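Local coordinates for aclacinomycin-N/aclacinomycin-A oxidase (Streptomyces galilaeus, PDB 2IPI), which oxidises the terminal sugar of aclacinomycins in two successive FAD-dependent steps, turning aclacinomycin N into aclacinomycin A and then aclacinomycin Y, with O2 reduced to H2O2, at residues 51-56 and 357-362. Residues are numbered along the deposited sequence; the frame is centred on the assembly and turned at random.
With AKY (methyl (2S,4R)-2-ethyl-2,5,7-trihydroxy-6,11-dioxo-4-{[2,3,6-trideoxy-4-O-{2,6-dideoxy-4-O-[(2S,6S)-6-methyl-5-oxotetrahydro-2h -pyran-2-yl]-alpha-D-lyxo-hexopyranosyl}-3-(dimethylamino)-D-ribo-hexopyranosyl]oxy}-1,2,3,4,6,11-hexahydrotetracene-1-c arboxylate), chain E.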
ATOM      1  N   ARG A  51      15.885  10.143   1.580  1.00 11.24           N
ATOM      2  CA  ARG A  51      15.606  11.551   1.406  1.00 13.88           C
ATOM      3  C   ARG A  51      15.233  12.232   2.724  1.00 17.68           C
ATOM      4  O   ARG A  51      15.548  13.405   2.905  1.00 17.88           O
ATOM      5  CB  ARG A  51      14.453  11.805   0.423  1.00 15.35           C
ATOM      6  CG  ARG A  51      14.835  11.654  -1.034  1.00 14.06           C
ATOM      7  CD  ARG A  51      13.682  11.810  -1.983  1.00 11.46           C
ATOM      8  NE  ARG A  51      13.074  13.153  -2.000  1.00 11.70           N
ATOM      9  CZ  ARG A  51      11.770  13.321  -2.171  1.00 14.68           C
ATOM     10  NH1 ARG A  51      10.958  12.280  -2.351  1.00 12.75           N
ATOM     11  NH2 ARG A  51      11.217  14.531  -2.185  1.00 17.80           N
ATOM     12  N   PHE A  52      14.561  11.524   3.626  1.00 15.83           N
ATOM     13  CA  PHE A  52      14.088  12.180   4.850  1.00 15.18           C
ATOM     14  C   PHE A  52      14.627  11.488   6.100  1.00 16.61           C
ATOM     15  O   PHE A  52      14.445  10.280   6.293  1.00 19.62           O
ATOM     16  CB  PHE A  52      12.569  12.224   4.915  1.00 16.95           C
ATOM     17  CG  PHE A  52      11.809  12.481   3.633  1.00 16.75           C
ATOM     18  CD1 PHE A  52      11.475  11.421   2.819  1.00 13.13           C
ATOM     19  CD2 PHE A  52      11.427  13.760   3.241  1.00 15.41           C
ATOM     20  CE1 PHE A  52      10.768  11.624   1.645  1.00 14.54           C
ATOM     21  CE2 PHE A  52      10.734  13.969   2.064  1.00 12.31           C
ATOM     22  CZ  PHE A  52      10.410  12.901   1.256  1.00 14.51           C
ATOM     23  N   ARG A  53      15.285  12.278   6.950  1.00 16.41           N
ATOM     24  CA  ARG A  53      15.889  11.768   8.179  1.00 16.54           C
ATOM     25  C   ARG A  53      15.502  12.623   9.382  1.00 15.15           C
ATOM     26  O   ARG A  53      15.657  13.841   9.362  1.00 14.96           O
ATOM     27  CB  ARG A  53      17.410  11.654   7.973  1.00 16.88           C
ATOM     28  CG  ARG A  53      17.720  10.594   6.900  1.00 17.88           C
ATOM     29  CD  ARG A  53      17.797   9.216   7.519  1.00 19.41           C
ATOM     30  NE  ARG A  53      18.168   8.133   6.638  1.00 18.66           N
ATOM     31  CZ  ARG A  53      17.457   7.110   6.195  1.00 18.49           C
ATOM     32  NH1 ARG A  53      16.186   6.941   6.531  1.00 16.17           N
ATOM     33  NH2 ARG A  53      18.000   6.208   5.376  1.00 18.88           N
ATOM     34  N   GLY A  54      14.966  11.968  10.410  1.00 11.07           N
ATOM     35  CA  GLY A  54      14.311  12.582  11.555  1.00 12.85           C
ATOM     36  C   GLY A  54      15.242  13.353  12.449  1.00 13.90           C
ATOM     37  O   GLY A  54      16.458  13.144  12.413  1.00 16.19           O
ATOM     38  N   ARG A  55      14.796  14.288  13.253  1.00 11.82           N
ATOM     39  CA  ARG A  55      15.664  14.855  14.278  1.00 12.63           C
ATOM     40  C   ARG A  55      14.882  15.166  15.550  1.00 13.00           C
ATOM     41  O   ARG A  55      14.886  16.295  16.007  1.00 15.51           O
ATOM     42  CB  ARG A  55      16.351  16.120  13.760  1.00 22.68           C
ATOM     43  N   PRO A  56      14.160  14.165  16.087  1.00 10.79           N
ATOM     44  CA  PRO A  56      13.311  14.448  17.248  1.00  7.07           C
ATOM     45  C   PRO A  56      14.149  14.529  18.517  1.00  8.90           C
ATOM     46  O   PRO A  56      15.293  14.061  18.582  1.00  9.99           O
ATOM     47  CB  PRO A  56      12.364  13.250  17.296  1.00  9.60           C
ATOM     48  CG  PRO A  56      13.156  12.137  16.695  1.00 12.17           C
ATOM     49  CD  PRO A  56      14.136  12.737  15.735  1.00 12.45           C
ATOM     50  N   GLY A 357      21.560   0.419  -2.624  1.00 33.02           N
ATOM     51  CA  GLY A 357      22.192   1.712  -2.399  1.00 28.91           C
ATOM     52  C   GLY A 357      21.347   2.872  -2.879  1.00 22.45           C
ATOM     53  O   GLY A 357      21.371   3.979  -2.340  1.00 20.10           O
ATOM     54  N   PHE A 358      20.568   2.631  -3.923  1.00 21.47           N
ATOM     55  CA  PHE A 358      19.700   3.677  -4.467  1.00 19.31           C
ATOM     56  C   PHE A 358      18.482   3.826  -3.557  1.00 15.37           C
ATOM     57  O   PHE A 358      17.443   3.234  -3.814  1.00 14.47           O
ATOM     58  CB  PHE A 358      19.262   3.377  -5.890  1.00 21.54           C
ATOM     59  CG  PHE A 358      20.373   2.918  -6.815  1.00 23.85           C
ATOM     60  CD1 PHE A 358      21.132   3.806  -7.543  1.00 25.02           C
ATOM     61  CD2 PHE A 358      20.641   1.558  -6.923  1.00 27.00           C
ATOM     62  CE1 PHE A 358      22.142   3.380  -8.387  1.00 24.70           C
ATOM     63  CE2 PHE A 358      21.631   1.110  -7.778  1.00 27.06           C
ATOM     64  CZ  PHE A 358      22.379   2.017  -8.502  1.00 26.32           C
ATOM     65  N   ASP A 359      18.655   4.613  -2.491  1.00 14.92           N
ATOM     66  CA  ASP A 359      17.642   4.619  -1.441  1.00 16.25           C
ATOM     67  C   ASP A 359      16.718   5.836  -1.516  1.00 18.21           C
ATOM     68  O   ASP A 359      15.754   5.879  -0.741  1.00 16.47           O
ATOM     69  CB  ASP A 359      18.292   4.539  -0.065  1.00 17.03           C
ATOM     70  CG  ASP A 359      19.106   5.767   0.291  1.00 20.83           C
ATOM     71  OD1 ASP A 359      19.524   5.896   1.464  1.00 19.24           O
ATOM     72  OD2 ASP A 359      19.372   6.608  -0.591  1.00 27.65           O
ATOM     73  N   ARG A 360      16.996   6.765  -2.423  1.00 16.11           N
ATOM     74  CA  ARG A 360      16.162   7.951  -2.555  1.00 14.24           C
ATOM     75  C   ARG A 360      15.049   7.726  -3.574  1.00 15.04           C
ATOM     76  O   ARG A 360      15.345   7.286  -4.690  1.00 17.79           O
ATOM     77  CB  ARG A 360      17.000   9.170  -2.957  1.00 14.05           C
ATOM     78  CG  ARG A 360      18.123   9.562  -2.022  1.00 15.26           C
ATOM     79  CD  ARG A 360      18.422  11.058  -2.179  1.00 17.55           C
ATOM     80  NE  ARG A 360      19.040  11.627  -0.995  1.00 19.89           N
ATOM     81  CZ  ARG A 360      18.617  12.561  -0.168  1.00 16.89           C
ATOM     82  NH1 ARG A 360      19.387  12.914   0.858  1.00 30.68           N
ATOM     83  NH2 ARG A 360      17.452  13.171  -0.306  1.00 11.50           N
ATOM     84  N   THR A 361      13.796   8.006  -3.228  1.00 12.75           N
ATOM     85  CA  THR A 361      12.674   7.803  -4.128  1.00  9.30           C
ATOM     86  C   THR A 361      11.615   8.908  -4.059  1.00 11.27           C
ATOM     87  O   THR A 361      11.427   9.597  -3.067  1.00 19.94           O
ATOM     88  CB  THR A 361      11.917   6.480  -3.858  1.00 15.05           C
ATOM     89  OG1 THR A 361      11.284   6.594  -2.567  1.00 15.79           O
ATOM     90  CG2 THR A 361      12.842   5.281  -3.791  1.00 18.20           C
ATOM     91  N   LYS A 362      10.898   9.051  -5.157  1.00 11.74           N
ATOM     92  CA  LYS A 362       9.685   9.829  -5.290  1.00 11.32           C
ATOM     93  C   LYS A 362       8.651   9.043  -6.071  1.00 13.68           C
ATOM     94  O   LYS A 362       8.974   8.544  -7.156  1.00 19.18           O
ATOM     95  CB  LYS A 362       9.967  11.182  -5.961  1.00 10.37           C
ATOM     96  CG  LYS A 362       8.769  12.106  -6.083  1.00 12.71           C
ATOM     97  CD  LYS A 362       7.811  12.066  -4.921  1.00 13.49           C
ATOM     98  CE  LYS A 362       7.454  13.371  -4.241  1.00 13.05           C
ATOM     99  NZ  LYS A 362       6.062  13.306  -3.685  1.00  9.75           N
TER
HETATM  100  O15 AKY E 601       1.990  -1.429  -4.567  0.68 19.00           O
HETATM  101  C42 AKY E 601       3.230  -1.530  -4.515  0.68 18.15           C
HETATM  102  C40 AKY E 601       3.850  -2.850  -5.032  0.68 20.21           C
HETATM  103  C38 AKY E 601       5.324  -2.882  -5.059  0.68 21.14           C
HETATM  104  C39 AKY E 601       4.212  -0.312  -4.273  0.68 19.78           C
HETATM  105  C41 AKY E 601       4.222   0.983  -4.625  0.68 28.90           C
HETATM  106  O14 AKY E 601       5.525  -0.675  -3.913  0.68 19.65           O
HETATM  107  C37 AKY E 601       6.081  -1.625  -4.813  0.68 19.03           C
HETATM  108  O13 AKY E 601       7.413  -1.954  -4.509  0.68 16.38           O
HETATM  109  C35 AKY E 601       8.387  -1.115  -5.054  0.68 17.83           C
HETATM  110  C34 AKY E 601       9.144  -1.763  -6.219  0.68 14.14           C
HETATM  111  C36 AKY E 601       8.338  -2.687  -6.952  0.68 10.85           C
HETATM  112  O11 AKY E 601      10.466  -2.422  -5.829  0.68 17.33           O
HETATM  113  C33 AKY E 601       9.304  -0.542  -3.988  0.68 18.12           C
HETATM  114  O12 AKY E 601       8.645   0.173  -2.821  0.68 18.15           O
HETATM  115  C32 AKY E 601      10.375  -1.375  -3.653  0.68 20.68           C
HETATM  116  C31 AKY E 601      11.204  -1.630  -4.762  0.68 21.39           C
HETATM  117  O7  AKY E 601      16.224  -0.668  -8.770  0.68 30.98           O
HETATM  118  C7  AKY E 601      17.523  -0.794  -8.190  0.68 27.62           C
HETATM  119  C8  AKY E 601      17.827  -2.223  -7.964  0.68 29.31           C
HETATM  120  C9  AKY E 601      18.303  -2.868  -9.240  0.68 27.74           C
HETATM  121  O9  AKY E 601      17.375  -2.535 -10.214  0.68 23.87           O
HETATM  122  C13 AKY E 601      18.459  -4.327  -9.008  0.68 27.33           C
HETATM  123  C14 AKY E 601      17.053  -4.809  -8.646  0.68 19.43           C
HETATM  124  C20 AKY E 601      18.470  -0.172  -9.167  0.68 24.55           C
HETATM  125  C19 AKY E 601      19.436  -0.879  -9.887  0.68 24.05           C
HETATM  126  C10 AKY E 601      19.650  -2.330  -9.532  0.68 24.52           C
HETATM  127  C11 AKY E 601      20.319  -0.212 -10.736  0.68 20.26           C
HETATM  128  C18 AKY E 601      20.262   1.176 -10.867  0.68 18.40           C
HETATM  129  C17 AKY E 601      19.304   1.901 -10.147  0.68 17.54           C
HETATM  130  C6  AKY E 601      18.423   1.213  -9.321  0.68 21.21           C
HETATM  131  O6  AKY E 601      17.492   1.883  -8.609  0.68 14.26           O
HETATM  132  C12 AKY E 601      21.202   1.838 -11.689  0.68 18.55           C
HETATM  133  O3  AKY E 601      22.057   1.210 -12.350  0.68 26.45           O
HETATM  134  C15 AKY E 601      21.178   3.253 -11.757  0.68 14.28           C
HETATM  135  C1  AKY E 601      22.148   3.912 -12.511  0.68 13.08           C
HETATM  136  C2  AKY E 601      22.205   5.305 -12.575  0.68 13.73           C
HETATM  137  C3  AKY E 601      21.249   6.033 -11.867  0.68 14.57           C
HETATM  138  C16 AKY E 601      20.218   3.989 -11.029  0.68 16.66           C
HETATM  139  C5  AKY E 601      19.277   3.314 -10.221  0.68 16.19           C
HETATM  140  O5  AKY E 601      18.426   3.875  -9.503  0.68 11.24           O
HETATM  141  C4  AKY E 601      20.274   5.389 -11.109  0.68 17.91           C
HETATM  142  O4  AKY E 601      19.386   6.163 -10.435  0.68 17.83           O
HETATM  143  O18 AKY E 601      11.823  -0.482  -5.364  0.68 29.94           O
HETATM  144  C45 AKY E 601      15.286  -0.102  -7.843  0.68 33.76           C
HETATM  145  C43 AKY E 601      20.539  -2.353  -8.291  0.68 26.00           C
HETATM  146  O16 AKY E 601      20.468  -1.470  -7.430  0.68 35.03           O
HETATM  147  O17 AKY E 601      21.460  -3.344  -8.114  0.68 25.78           O
HETATM  148  C44 AKY E 601      22.751  -2.727  -8.037  0.68 31.42           C
HETATM  149  O19 AKY E 601      15.254  -0.766  -6.604  0.68 34.50           O
HETATM  150  C47 AKY E 601      12.801   0.181  -7.481  0.68 34.13           C
HETATM  151  N11 AKY E 601      12.233   1.529  -7.293  0.68 32.00           N
HETATM  152  C52 AKY E 601      11.026   1.881  -7.959  0.68 17.56           C
HETATM  153  C51 AKY E 601      12.423   2.166  -6.034  0.68 38.26           C
HETATM  154  C46 AKY E 601      13.904  -0.107  -8.490  0.68 33.72           C
HETATM  155  C48 AKY E 601      12.844  -0.817  -6.323  0.68 33.41           C
HETATM  156  C49 AKY E 601      14.195  -0.760  -5.631  0.68 34.43           C
HETATM  157  C50 AKY E 601      14.356  -0.018  -4.299  0.68 32.63           C
HETATM  158  O   HOH W   1      18.216  12.976   3.359  1.00 17.80           O
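R51, in the loop between helix 40-44 and strand 58-61, meets R360 and T361 where edge strand 360-368 of the seven-stranded antiparallel sheet begins; T361 and F358 also line the anthracycline pocket. The one direct hydrogen bond across runs from R51 NH1 to T361 O, 2.8 Å long, with an N-H...O angle of 152°. The carbonyl oxygen lies near the guanidinium plane, at its edge, while F52 CZ sits over one face of the same group. R51 bends at chi3 (65°), which turns NE aside from the extended aliphatic run. The R51 and R360 side chains cross, their guanidinium planes 49° apart, and R51 CA lies over one face of the R360 guanidinium. A water links R51 O to R360 NH1, both bonds weak. Just before the strand, one face of the F358 ring lies over the AKY tetracycle, with AKY C17 3.3 Å above the ring centre, and T361 CG2 approaches AKY C51. T361 OG1 is bonded to N49, and K362 NZ makes salt bridges to E92 and D471. D359 and R360 form a classic bulge opposite W428 of strand 420-428, while L438 of helix 434-448 packs against R51 and K362.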